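Local coordinates for protein putative non-ribosomal peptide synthetase (Actinomadura parvosata subsp. kistnae, PDB 6M7L) that probably takes part in non-ribosomal peptide assembly through a domain of the condensation family, built on the acyltransferase-like fold, at residues T274-A279 and L376-D381; A278-L283 and V293-R298; S285-R290 and E444-R449; V323-D328 and T332-R337; V451-Q456 and S466-P471. All coordinates share one frame; numbering follows the deposited sequence.

Overall arrangement
All five contacts gather round helix 272-288. Interactions 1, 2 and 3 use successive, partly overlapping parts of it: its early turns meet strand 374-380, its middle meets strand 292-299, and its end meets helix 440-459. The centres of interactions 1 and 2 lie about 9 Å apart, and the two join through a hydrogen bond in which Thr297 OG1 donates to Leu376 O. Interaction 4 follows on through strand pairing of Val293 with Val323, its centre about 11 Å from that of interaction 2. Interaction 5, centred about 9 Å from interaction 3, continues along helix 440-459 and meets interaction 4 where Ser466 N bonds Asp328 OD1. All are structural packing of helices, strands and loops.

Interaction 1. Residues T274-A279 and L376-D381; sequences TAVHAA and LQLDED
Val276 packs against Leu376 and Leu378 in a buried, apolar helix-on-sheet contact, with helix 272-288 laid against strand 374-380 of a mixed sheet in a condensation-type domain. The short segments run nearly antiparallel, at 155°, with their axes 9.4 Å apart, a spacing bridged mainly by side chains. Val276 straddles the two leucines with its forked end. Its CG1, anti to the backbone N (chi1 180°), reaches the methyls of Leu376, with Val276 CG1 4.0 Å from Leu376 CD2; the other branch goes to the next leucine on the same side of the strand, Val276 CG2 lying 3.7 Å from Leu378 CD1. In both pairs the side chains meet at a slant. Leu376 also touches the helix backbone, its CD2 3.7 Å from His277 N. No hydrogen bond crosses between the segments; Leu376 O and Gln377 OE1 are bonded elsewhere, the first accepting from Thr297 OG1 and the second from Trp411 NE1. Strand 410-418 borders the contact through Leu414, which touches Val276, while Ile295 of strand 292-299 packs on both His277 and Leu376.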
# COMPACT_ATOMS: atom_id res chain seq x y z
N THR A 274 -19.68 11.00 13.14
CA THR A 274 -20.82 11.34 13.98
C THR A 274 -21.59 12.53 13.41
O THR A 274 -22.82 12.58 13.51
CB THR A 274 -20.34 11.64 15.41
OG1 THR A 274 -19.49 10.59 15.86
CG2 THR A 274 -21.53 11.76 16.35
N ALA A 275 -20.89 13.49 12.81
CA ALA A 275 -21.57 14.65 12.24
C ALA A 275 -22.42 14.26 11.04
O ALA A 275 -23.56 14.71 10.91
CB ALA A 275 -20.54 15.71 11.85
N VAL A 276 -21.88 13.42 10.14
CA VAL A 276 -22.65 12.98 8.99
C VAL A 276 -23.73 11.99 9.41
O VAL A 276 -24.83 11.96 8.85
CB VAL A 276 -21.72 12.40 7.91
CG1 VAL A 276 -22.51 11.93 6.70
CG2 VAL A 276 -20.68 13.42 7.50
N HIS A 277 -23.42 11.14 10.40
CA HIS A 277 -24.42 10.22 10.94
C HIS A 277 -25.64 10.98 11.44
O HIS A 277 -26.78 10.63 11.13
CB HIS A 277 -23.79 9.39 12.06
CG HIS A 277 -24.70 8.38 12.68
ND1 HIS A 277 -26.03 8.24 12.31
CD2 HIS A 277 -24.48 7.46 13.64
CE1 HIS A 277 -26.58 7.28 13.03
NE2 HIS A 277 -25.66 6.78 13.84
N ALA A 278 -25.41 12.05 12.22
CA ALA A 278 -26.52 12.83 12.75
C ALA A 278 -27.31 13.50 11.62
O ALA A 278 -28.54 13.47 11.61
CB ALA A 278 -26.01 13.87 13.74
N ALA A 279 -26.60 14.10 10.66
CA ALA A 279 -27.27 14.75 9.54
C ALA A 279 -28.11 13.75 8.76
O ALA A 279 -29.29 14.00 8.48
CB ALA A 279 -26.24 15.42 8.64
N LEU A 376 -23.34 3.97 6.11
CA LEU A 376 -22.47 5.13 5.99
C LEU A 376 -21.02 4.73 6.19
O LEU A 376 -20.69 4.06 7.18
CB LEU A 376 -22.87 6.21 7.00
CG LEU A 376 -21.89 7.37 7.19
CD1 LEU A 376 -21.67 8.14 5.89
CD2 LEU A 376 -22.38 8.30 8.29
N GLN A 377 -20.17 5.12 5.25
CA GLN A 377 -18.72 4.98 5.39
C GLN A 377 -18.10 6.37 5.31
O GLN A 377 -18.34 7.11 4.35
CB GLN A 377 -18.13 4.08 4.31
CG GLN A 377 -18.85 2.76 4.10
CD GLN A 377 -19.04 1.96 5.37
OE1 GLN A 377 -20.10 1.39 5.60
NE2 GLN A 377 -18.00 1.91 6.20
N LEU A 378 -17.30 6.72 6.31
CA LEU A 378 -16.55 7.96 6.33
C LEU A 378 -15.08 7.61 6.52
O LEU A 378 -14.68 7.16 7.60
CB LEU A 378 -17.05 8.90 7.43
CG LEU A 378 -16.51 10.33 7.40
CD1 LEU A 378 -17.62 11.32 7.72
CD2 LEU A 378 -15.35 10.50 8.36
N ASP A 379 -14.28 7.81 5.48
CA ASP A 379 -12.89 7.40 5.47
C ASP A 379 -11.98 8.61 5.41
O ASP A 379 -12.26 9.59 4.70
CB ASP A 379 -12.60 6.48 4.28
CG ASP A 379 -13.48 5.25 4.27
OD1 ASP A 379 -13.76 4.71 5.36
OD2 ASP A 379 -13.90 4.83 3.16
N GLU A 380 -10.88 8.55 6.15
CA GLU A 380 -9.79 9.50 5.96
C GLU A 380 -9.03 9.13 4.70
O GLU A 380 -8.97 7.96 4.30
CB GLU A 380 -8.85 9.49 7.17
CG GLU A 380 -9.51 9.14 8.50
CD GLU A 380 -10.40 10.25 9.04
OE1 GLU A 380 -11.64 10.09 9.02
OE2 GLU A 380 -9.85 11.28 9.50
N ASP A 381 -8.45 10.14 4.05
CA ASP A 381 -7.70 9.89 2.83
C ASP A 381 -6.49 9.02 3.13
O ASP A 381 -5.81 9.19 4.15
CB ASP A 381 -7.27 11.20 2.18
CG ASP A 381 -7.28 11.14 0.67
OD1 ASP A 381 -7.42 10.02 0.12
OD2 ASP A 381 -7.15 12.20 0.02

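Interaction 2. Residues A278-L283 and V293-R298; sequences AALAML and VTIGTR
Ala281 of helix 272-288 sits against Val293 of strand 292-299, which follows the helix after a short turn, a helix-turn-strand unit of the condensation-type fold whose helix lies over the strand that follows it. The approach is tight at the start of the strand, with the CA atoms of Ala281 and Val293 only 6.0 Å apart. One methyl does nearly all the work here. Val293 CG1 stands between its own backbone N and carbonyl carbon (chi1 49°), which presents it to the helix; it lies 3.5 Å from Ala281 CB and beside the carbonyl oxygen of the same alanine. The small side chain of Ala281 is consistent with so close an approach. Further on the chains diverge and the packing slackens. Ile295 still has its CB directed at the helix, but by Thr297 and Arg298 the strand has moved beyond contact with residues 278-283. Thr294, between the two packed residues, has its CB directed away from the helix and rests on Pro322 of the paired strand 317-324; it is partly exposed. The far end answers to other partners, Arg298 NH2 forming a salt bridge with Glu156 OE2. What remains at the loose side of the contact is a meeting of methyls: Leu280 leaves the helix alongside the strand, and Leu280 CD2 ends 4.3 Å from Ile295 CG2.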
# COMPACT_ATOMS: atom_id res chain seq x y z
N ALA A 278 -25.41 12.05 12.22
CA ALA A 278 -26.52 12.83 12.75
C ALA A 278 -27.31 13.50 11.62
O ALA A 278 -28.54 13.47 11.61
CB ALA A 278 -26.01 13.87 13.74
N ALA A 279 -26.60 14.10 10.66
CA ALA A 279 -27.27 14.75 9.54
C ALA A 279 -28.11 13.75 8.76
O ALA A 279 -29.29 14.00 8.48
CB ALA A 279 -26.24 15.42 8.64
N LEU A 280 -27.52 12.61 8.40
CA LEU A 280 -28.26 11.59 7.65
C LEU A 280 -29.45 11.08 8.45
O LEU A 280 -30.53 10.83 7.88
CB LEU A 280 -27.32 10.44 7.29
CG LEU A 280 -27.81 9.37 6.31
CD1 LEU A 280 -28.15 9.98 4.97
CD2 LEU A 280 -26.75 8.29 6.16
N ALA A 281 -29.29 10.94 9.77
CA ALA A 281 -30.40 10.48 10.61
C ALA A 281 -31.55 11.48 10.60
O ALA A 281 -32.71 11.09 10.72
CB ALA A 281 -29.90 10.24 12.03
N MET A 282 -31.25 12.78 10.48
CA MET A 282 -32.31 13.77 10.37
C MET A 282 -33.01 13.67 9.03
O MET A 282 -34.24 13.72 8.96
CB MET A 282 -31.74 15.18 10.57
CG MET A 282 -31.04 15.38 11.90
SD MET A 282 -30.37 17.04 12.13
CE MET A 282 -31.88 17.99 12.30
N LEU A 283 -32.24 13.53 7.95
CA LEU A 283 -32.82 13.46 6.61
C LEU A 283 -33.75 12.26 6.48
O LEU A 283 -34.89 12.39 6.02
CB LEU A 283 -31.71 13.40 5.56
CG LEU A 283 -32.17 13.36 4.11
CD1 LEU A 283 -32.85 14.66 3.72
CD2 LEU A 283 -30.99 13.08 3.20
N VAL A 293 -34.45 6.24 13.58
CA VAL A 293 -33.74 5.83 12.37
C VAL A 293 -32.52 5.01 12.77
O VAL A 293 -31.85 5.32 13.76
CB VAL A 293 -33.36 7.05 11.52
CG1 VAL A 293 -32.68 8.10 12.37
CG2 VAL A 293 -32.47 6.64 10.35
N THR A 294 -32.25 3.96 12.00
CA THR A 294 -31.13 3.06 12.26
C THR A 294 -30.33 2.91 10.97
O THR A 294 -30.78 2.24 10.04
CB THR A 294 -31.62 1.69 12.74
OG1 THR A 294 -32.44 1.85 13.91
CG2 THR A 294 -30.44 0.78 13.07
N ILE A 295 -29.16 3.53 10.92
CA ILE A 295 -28.22 3.30 9.85
C ILE A 295 -27.18 2.29 10.32
O ILE A 295 -27.09 1.96 11.50
CB ILE A 295 -27.54 4.61 9.37
CG1 ILE A 295 -26.52 5.08 10.42
CG2 ILE A 295 -28.58 5.68 9.08
CD1 ILE A 295 -25.19 5.49 9.83
N GLY A 296 -26.38 1.79 9.37
CA GLY A 296 -25.32 0.86 9.69
C GLY A 296 -24.01 1.33 9.10
O GLY A 296 -23.94 2.34 8.38
N THR A 297 -22.95 0.60 9.42
CA THR A 297 -21.64 0.87 8.85
C THR A 297 -20.89 -0.45 8.76
O THR A 297 -21.02 -1.30 9.63
CB THR A 297 -20.85 1.90 9.66
OG1 THR A 297 -19.64 2.24 8.97
CG2 THR A 297 -20.51 1.37 11.05
N ARG A 298 -20.13 -0.62 7.68
CA ARG A 298 -19.32 -1.81 7.49
C ARG A 298 -17.95 -1.57 8.11
O ARG A 298 -17.24 -0.64 7.72
CB ARG A 298 -19.18 -2.18 6.02
CG ARG A 298 -18.59 -3.56 5.80
CD ARG A 298 -18.15 -3.78 4.37
NE ARG A 298 -16.96 -3.01 4.04
CZ ARG A 298 -15.72 -3.47 4.17
NH1 ARG A 298 -15.50 -4.69 4.62
NH2 ARG A 298 -14.69 -2.70 3.84

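Interaction 3. Residues S285-R290 and E444-R449; sequences SRLDGR and EALAQR
Leu287 and Leu446 mark the closest approach of the two backbones, their CA atoms 9.7 Å apart, so the last turn of helix 272-288 and the segment 444-449 of helix 440-459 meet through side chains and not through their main chains. Leu287 points its side chain into that space, and Leu446 meets it. The CG of Leu287 lies anti to the carbonyl carbon (chi1 -73°), and the fork at its end divides the contact: one methyl goes to Leu446, the other to Arg449. On the first side Leu287 CD1 comes to 3.7 Å from Leu446 CD2, the side chains set at a slant to each other. On the second, Leu287 CD2 lies 4.2 Å from Arg449 NH1, an oblique, loose approach to the guanidinium group. This is helix-helix packing in the lobe of the condensation-type fold that holds the sheet of strand 246-253; the inner side of helix 440-459 rests on that sheet through Ala447, which touches Val249 and Leu251. Leu446 is the buried member of the contact, wedged also against Leu283 and Phe438, whereas Leu287 and Arg449 are partly exposed. Gly289 is the first residue to leave helical geometry, with a positive phi of 62°, and the chain turns so that Arg290 N donates to Ser285 O at 3.0 Å. Arg286 NH2, one residue before Leu287, donates to Leu465 O.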
# COMPACT_ATOMS: atom_id res chain seq x y z
N SER A 285 -35.16 10.64 8.87
CA SER A 285 -36.27 10.80 9.80
C SER A 285 -37.41 11.59 9.16
O SER A 285 -38.58 11.23 9.31
CB SER A 285 -35.80 11.48 11.08
OG SER A 285 -36.85 11.61 12.01
N ARG A 286 -37.07 12.67 8.45
CA ARG A 286 -38.10 13.50 7.84
C ARG A 286 -38.64 12.88 6.55
O ARG A 286 -39.84 13.00 6.26
CB ARG A 286 -37.55 14.90 7.57
CG ARG A 286 -37.23 15.68 8.84
CD ARG A 286 -38.48 16.36 9.38
NE ARG A 286 -38.93 17.41 8.48
CZ ARG A 286 -38.51 18.67 8.53
NH1 ARG A 286 -38.97 19.56 7.67
NH2 ARG A 286 -37.62 19.03 9.44
N LEU A 287 -37.77 12.23 5.77
CA LEU A 287 -38.22 11.58 4.54
C LEU A 287 -39.20 10.46 4.84
O LEU A 287 -40.25 10.35 4.19
CB LEU A 287 -37.02 11.05 3.76
CG LEU A 287 -36.13 12.08 3.07
CD1 LEU A 287 -34.95 11.40 2.41
CD2 LEU A 287 -36.93 12.87 2.05
N ASP A 288 -38.88 9.62 5.81
CA ASP A 288 -39.72 8.48 6.16
C ASP A 288 -40.68 8.77 7.31
O ASP A 288 -41.48 7.90 7.66
CB ASP A 288 -38.84 7.27 6.52
CG ASP A 288 -37.79 6.99 5.46
OD1 ASP A 288 -38.04 7.29 4.27
OD2 ASP A 288 -36.72 6.46 5.81
N GLY A 289 -40.62 9.97 7.89
CA GLY A 289 -41.54 10.34 8.95
C GLY A 289 -41.42 9.48 10.19
O GLY A 289 -42.44 9.19 10.84
N ARG A 290 -40.21 9.07 10.55
CA ARG A 290 -39.98 8.16 11.66
C ARG A 290 -39.12 8.83 12.72
O ARG A 290 -38.16 9.53 12.40
CB ARG A 290 -39.31 6.87 11.17
CG ARG A 290 -39.23 5.77 12.22
CD ARG A 290 -38.75 4.47 11.59
NE ARG A 290 -39.72 3.91 10.66
CZ ARG A 290 -40.51 2.88 10.94
NH1 ARG A 290 -41.37 2.44 10.03
NH2 ARG A 290 -40.43 2.28 12.12
N GLU A 444 -29.88 11.70 -7.14
CA GLU A 444 -29.38 13.07 -7.19
C GLU A 444 -30.20 13.99 -6.30
O GLU A 444 -29.64 14.81 -5.56
CB GLU A 444 -29.39 13.58 -8.63
CG GLU A 444 -28.26 13.08 -9.50
CD GLU A 444 -28.35 13.61 -10.91
OE1 GLU A 444 -29.40 14.19 -11.26
OE2 GLU A 444 -27.38 13.46 -11.68
N ALA A 445 -31.53 13.86 -6.35
CA ALA A 445 -32.38 14.65 -5.47
C ALA A 445 -32.08 14.34 -4.01
O ALA A 445 -32.12 15.24 -3.15
CB ALA A 445 -33.85 14.37 -5.78
N LEU A 446 -31.76 13.08 -3.70
CA LEU A 446 -31.41 12.72 -2.33
C LEU A 446 -30.05 13.29 -1.94
O LEU A 446 -29.90 13.87 -0.86
CB LEU A 446 -31.42 11.20 -2.18
CG LEU A 446 -32.35 10.67 -1.09
CD1 LEU A 446 -32.30 9.16 -1.04
CD2 LEU A 446 -31.98 11.28 0.25
N ALA A 447 -29.05 13.13 -2.81
CA ALA A 447 -27.73 13.67 -2.54
C ALA A 447 -27.78 15.17 -2.33
O ALA A 447 -27.22 15.70 -1.36
CB ALA A 447 -26.77 13.31 -3.68
N GLN A 448 -28.47 15.88 -3.22
CA GLN A 448 -28.62 17.33 -3.07
C GLN A 448 -29.38 17.67 -1.80
O GLN A 448 -29.06 18.67 -1.13
CB GLN A 448 -29.32 17.91 -4.30
CG GLN A 448 -29.69 19.37 -4.19
CD GLN A 448 -31.12 19.57 -3.72
OE1 GLN A 448 -32.03 18.87 -4.15
NE2 GLN A 448 -31.32 20.53 -2.82
N ARG A 449 -30.37 16.86 -1.43
CA ARG A 449 -31.13 17.12 -0.22
C ARG A 449 -30.27 16.96 1.03
O ARG A 449 -30.43 17.70 2.00
CB ARG A 449 -32.34 16.18 -0.15
CG ARG A 449 -33.53 16.75 0.60
CD ARG A 449 -34.72 16.95 -0.33
NE ARG A 449 -35.36 15.69 -0.70
CZ ARG A 449 -36.33 15.58 -1.61
NH1 ARG A 449 -36.85 14.40 -1.89
NH2 ARG A 449 -36.77 16.66 -2.24

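Interaction 4. Residues V323-D328 and T332-R337; sequences VDLSGD and TEILGR
Leu325 and Ile334 cross at about a right angle, and so do Val323 and Arg337; these two crossings set helix 331-346 against the end of strand 317-324 and the loop that follows. In the first, one methyl meets a whole branched side chain: Leu325 CD2 lies 3.6 Å from Ile334 CG2 and equally near Ile334 CG1. In the second, the aliphatic root of the arginine supplies the surface, with Val323 CG1 4.0 Å from Arg337 CB. Arg337 then bends at chi2 (-124°) and carries its guanidinium along the turn, presenting an edge to the backbone of Asp324, Leu325 and Ser326. The group sits near two carbonyl oxygens, but its approach to Asp324 O is modelled too close to be trusted, and Arg337 NH2 is 3.6 Å from Ser326 O, too far to count as a bond. The same Arg337 NH2 makes a salt bridge within the helix to Glu333 OE2 at 3.2 Å, its hydrogen bond weak. The turn is braced from within. Asp324 OD1 accepts twice: from Ser326 OG at 2.6 Å, on the syn side of the carboxylate, and from Ser326 N at 2.9 Å, a donor standing 55° out of the carboxylate plane. Deeper in, Leu325 rests on Ser285 and Ile334 on Met282, both of helix 272-288. The bond from Ser326 N makes residues 324-326 an Asx turn, set here in a strand-loop-helix connection of the condensation-type fold, where the chain leaves its strand and doubles back as a helix.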
# COMPACT_ATOMS: atom_id res chain seq x y z
N VAL A 323 -30.47 5.24 16.37
CA VAL A 323 -30.54 6.53 17.04
C VAL A 323 -32.01 6.87 17.26
O VAL A 323 -32.82 6.80 16.34
CB VAL A 323 -29.84 7.63 16.22
CG1 VAL A 323 -30.18 9.00 16.78
CG2 VAL A 323 -28.33 7.41 16.24
N ASP A 324 -32.34 7.23 18.50
CA ASP A 324 -33.70 7.64 18.85
C ASP A 324 -33.81 9.15 18.72
O ASP A 324 -33.10 9.89 19.41
CB ASP A 324 -34.05 7.19 20.27
CG ASP A 324 -35.51 7.42 20.61
OD1 ASP A 324 -36.26 7.92 19.75
OD2 ASP A 324 -35.91 7.09 21.75
N LEU A 325 -34.68 9.60 17.82
CA LEU A 325 -34.96 11.02 17.63
C LEU A 325 -36.26 11.43 18.30
O LEU A 325 -36.90 12.40 17.87
CB LEU A 325 -34.97 11.36 16.14
CG LEU A 325 -33.67 11.00 15.42
CD1 LEU A 325 -33.73 11.34 13.95
CD2 LEU A 325 -32.50 11.71 16.08
N SER A 326 -36.66 10.72 19.36
CA SER A 326 -37.87 11.06 20.10
C SER A 326 -37.78 12.47 20.66
O SER A 326 -36.70 13.05 20.81
CB SER A 326 -38.10 10.06 21.23
OG SER A 326 -38.46 8.79 20.72
N GLY A 327 -38.94 13.03 20.99
CA GLY A 327 -39.00 14.45 21.24
C GLY A 327 -38.69 15.20 19.96
O GLY A 327 -39.05 14.76 18.85
N ASP A 328 -38.01 16.33 20.09
CA ASP A 328 -37.56 17.10 18.93
C ASP A 328 -36.14 17.57 19.18
O ASP A 328 -35.90 18.73 19.57
CB ASP A 328 -38.51 18.27 18.66
CG ASP A 328 -38.54 18.65 17.19
OD1 ASP A 328 -37.50 19.10 16.67
OD2 ASP A 328 -39.60 18.47 16.56
N THR A 332 -27.07 19.35 17.52
CA THR A 332 -26.11 19.09 18.58
C THR A 332 -26.58 17.95 19.47
O THR A 332 -25.78 17.10 19.89
CB THR A 332 -25.88 20.35 19.41
OG1 THR A 332 -27.15 20.87 19.85
CG2 THR A 332 -25.16 21.40 18.60
N GLU A 333 -27.88 17.91 19.78
CA GLU A 333 -28.41 16.84 20.62
C GLU A 333 -28.44 15.51 19.87
O GLU A 333 -28.16 14.46 20.46
CB GLU A 333 -29.81 17.21 21.11
CG GLU A 333 -30.39 16.25 22.13
CD GLU A 333 -31.70 16.75 22.71
OE1 GLU A 333 -32.21 17.79 22.22
OE2 GLU A 333 -32.22 16.12 23.66
N ILE A 334 -28.77 15.55 18.58
CA ILE A 334 -28.72 14.33 17.77
C ILE A 334 -27.28 13.86 17.60
O ILE A 334 -27.00 12.65 17.60
CB ILE A 334 -29.41 14.57 16.41
CG1 ILE A 334 -30.88 14.93 16.63
CG2 ILE A 334 -29.29 13.34 15.52
CD1 ILE A 334 -31.61 15.32 15.38
N LEU A 335 -26.35 14.80 17.47
CA LEU A 335 -24.93 14.45 17.42
C LEU A 335 -24.51 13.71 18.68
O LEU A 335 -23.66 12.81 18.62
CB LEU A 335 -24.09 15.71 17.21
CG LEU A 335 -22.73 15.59 16.54
CD1 LEU A 335 -22.35 16.91 15.91
CD2 LEU A 335 -21.66 15.15 17.53
N GLY A 336 -25.09 14.07 19.82
CA GLY A 336 -24.78 13.35 21.05
C GLY A 336 -25.34 11.94 21.05
O GLY A 336 -24.65 10.99 21.41
N ARG A 337 -26.61 11.79 20.63
CA ARG A 337 -27.21 10.47 20.55
C ARG A 337 -26.45 9.59 19.56
O ARG A 337 -26.24 8.40 19.82
CB ARG A 337 -28.68 10.57 20.15
CG ARG A 337 -29.45 11.67 20.87
CD ARG A 337 -30.67 11.13 21.58
NE ARG A 337 -31.52 12.20 22.09
CZ ARG A 337 -32.70 12.53 21.58
NH1 ARG A 337 -33.18 11.87 20.54
NH2 ARG A 337 -33.40 13.53 22.10

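Interaction 5. Residues V451-Q456 and S466-P471; sequences VALLEQ and SQVDVP
Gln456 and Asp469 make the one hydrogen bond between residues 451-456 of helix 440-459 and residues 466-471, which fold back beside it. The backbone N of Asp469 donates to Gln456 OE1 at 3.1 Å, with an N-H...O angle of 149°. The donor meets the carbonyl oxygen at a C=O...N angle of 115° and stands 26° from the carbonyl plane, a somewhat tilted approach. Gln456 reaches it by stretching out: CG lies anti to the backbone N, and the chain stays extended beyond it, so the amide reaches the loop backbone. The side chains of Gln456 and Asp469 cross at about a right angle. The amide nitrogen gains no bond from this loop, since Gln456 NE2 is still 3.9 Å from Gln467 O. One turn back along the helix an apolar pair completes the first shell. Leu453 CD1 fits against the fork of Val468, 3.5 Å from Val468 CG2 and 3.6 Å from Val468 CG1. Around this pair stand Met282, which touches both residues, with Leu283 on the leucine and Val463 on the valine; they bury the apolar half of the contact, while Asp469 stays exposed. The loop is fixed further out by its polar atoms. Ser466 N donates to Asp328 OD1, Gln467 OE1 accepts from Arg464 N, and Val468 O takes a weak bond from Arg286 NH1. The last modelled residues, 466-471, return without regular structure along the last helix of the condensation-type fold, packing against that helix and, through Val468 on Met282, against helix 272-288.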
# COMPACT_ATOMS: atom_id res chain seq x y z
N VAL A 451 -26.83 17.28 1.09
CA VAL A 451 -25.86 18.37 1.06
C VAL A 451 -26.47 19.64 1.64
O VAL A 451 -25.82 20.37 2.40
CB VAL A 451 -25.34 18.59 -0.37
CG1 VAL A 451 -24.51 19.86 -0.45
CG2 VAL A 451 -24.52 17.39 -0.82
N ALA A 452 -27.73 19.92 1.29
CA ALA A 452 -28.43 21.06 1.87
C ALA A 452 -28.54 20.91 3.38
O ALA A 452 -28.25 21.85 4.14
CB ALA A 452 -29.81 21.20 1.24
N LEU A 453 -28.94 19.72 3.84
CA LEU A 453 -29.07 19.49 5.28
C LEU A 453 -27.73 19.62 5.98
O LEU A 453 -27.64 20.20 7.07
CB LEU A 453 -29.69 18.12 5.53
CG LEU A 453 -29.97 17.79 6.99
CD1 LEU A 453 -30.72 18.94 7.63
CD2 LEU A 453 -30.77 16.51 7.11
N LEU A 454 -26.66 19.09 5.38
CA LEU A 454 -25.33 19.22 5.95
C LEU A 454 -24.94 20.69 6.09
O LEU A 454 -24.42 21.11 7.14
CB LEU A 454 -24.31 18.49 5.07
CG LEU A 454 -24.32 16.97 5.06
CD1 LEU A 454 -23.60 16.46 3.83
CD2 LEU A 454 -23.67 16.42 6.32
N GLU A 455 -25.18 21.49 5.05
CA GLU A 455 -24.85 22.90 5.11
C GLU A 455 -25.69 23.64 6.15
O GLU A 455 -25.21 24.58 6.79
CB GLU A 455 -25.02 23.54 3.73
CG GLU A 455 -24.05 23.03 2.69
CD GLU A 455 -24.30 23.61 1.31
OE1 GLU A 455 -25.46 24.00 1.03
OE2 GLU A 455 -23.34 23.68 0.51
N GLN A 456 -26.95 23.21 6.33
CA GLN A 456 -27.82 23.91 7.27
C GLN A 456 -27.40 23.65 8.71
O GLN A 456 -27.18 24.59 9.48
CB GLN A 456 -29.27 23.48 7.05
CG GLN A 456 -30.25 24.16 7.99
CD GLN A 456 -31.69 23.95 7.57
OE1 GLN A 456 -31.98 23.18 6.66
NE2 GLN A 456 -32.61 24.64 8.24
N SER A 466 -37.48 19.20 13.68
CA SER A 466 -38.70 19.58 12.98
C SER A 466 -38.49 20.77 12.05
O SER A 466 -39.03 20.79 10.94
CB SER A 466 -39.80 19.91 13.99
OG SER A 466 -39.46 21.06 14.75
N GLN A 467 -37.70 21.76 12.47
CA GLN A 467 -37.51 22.99 11.71
C GLN A 467 -36.38 22.88 10.69
O GLN A 467 -35.82 23.91 10.29
CB GLN A 467 -37.25 24.16 12.67
CG GLN A 467 -36.11 23.93 13.64
CD GLN A 467 -35.82 25.14 14.50
OE1 GLN A 467 -34.71 25.31 15.01
NE2 GLN A 467 -36.82 25.99 14.68
N VAL A 468 -36.05 21.68 10.25
CA VAL A 468 -34.98 21.48 9.28
C VAL A 468 -35.58 21.45 7.88
O VAL A 468 -36.73 21.06 7.67
CB VAL A 468 -34.19 20.20 9.61
CG1 VAL A 468 -34.24 19.19 8.47
CG2 VAL A 468 -32.76 20.56 9.98
N ASP A 469 -34.79 21.90 6.90
CA ASP A 469 -35.28 22.13 5.54
C ASP A 469 -35.12 20.86 4.71
O ASP A 469 -34.03 20.57 4.20
CB ASP A 469 -34.53 23.31 4.91
CG ASP A 469 -35.26 23.89 3.72
OD1 ASP A 469 -35.94 23.14 2.98
OD2 ASP A 469 -35.16 25.12 3.51
N VAL A 470 -36.20 20.10 4.58
CA VAL A 470 -36.24 18.93 3.71
C VAL A 470 -37.54 18.94 2.92
O VAL A 470 -38.58 18.48 3.42
CB VAL A 470 -36.10 17.62 4.50
CG1 VAL A 470 -36.20 16.42 3.56
CG2 VAL A 470 -34.78 17.58 5.25
N PRO A 471 -37.56 19.48 1.69
CA PRO A 471 -38.76 19.45 0.85
C PRO A 471 -39.02 18.07 0.25
O PRO A 471 -39.93 17.38 0.70
CB PRO A 471 -38.45 20.48 -0.25
CG PRO A 471 -37.28 21.27 0.26
CD PRO A 471 -36.50 20.32 1.10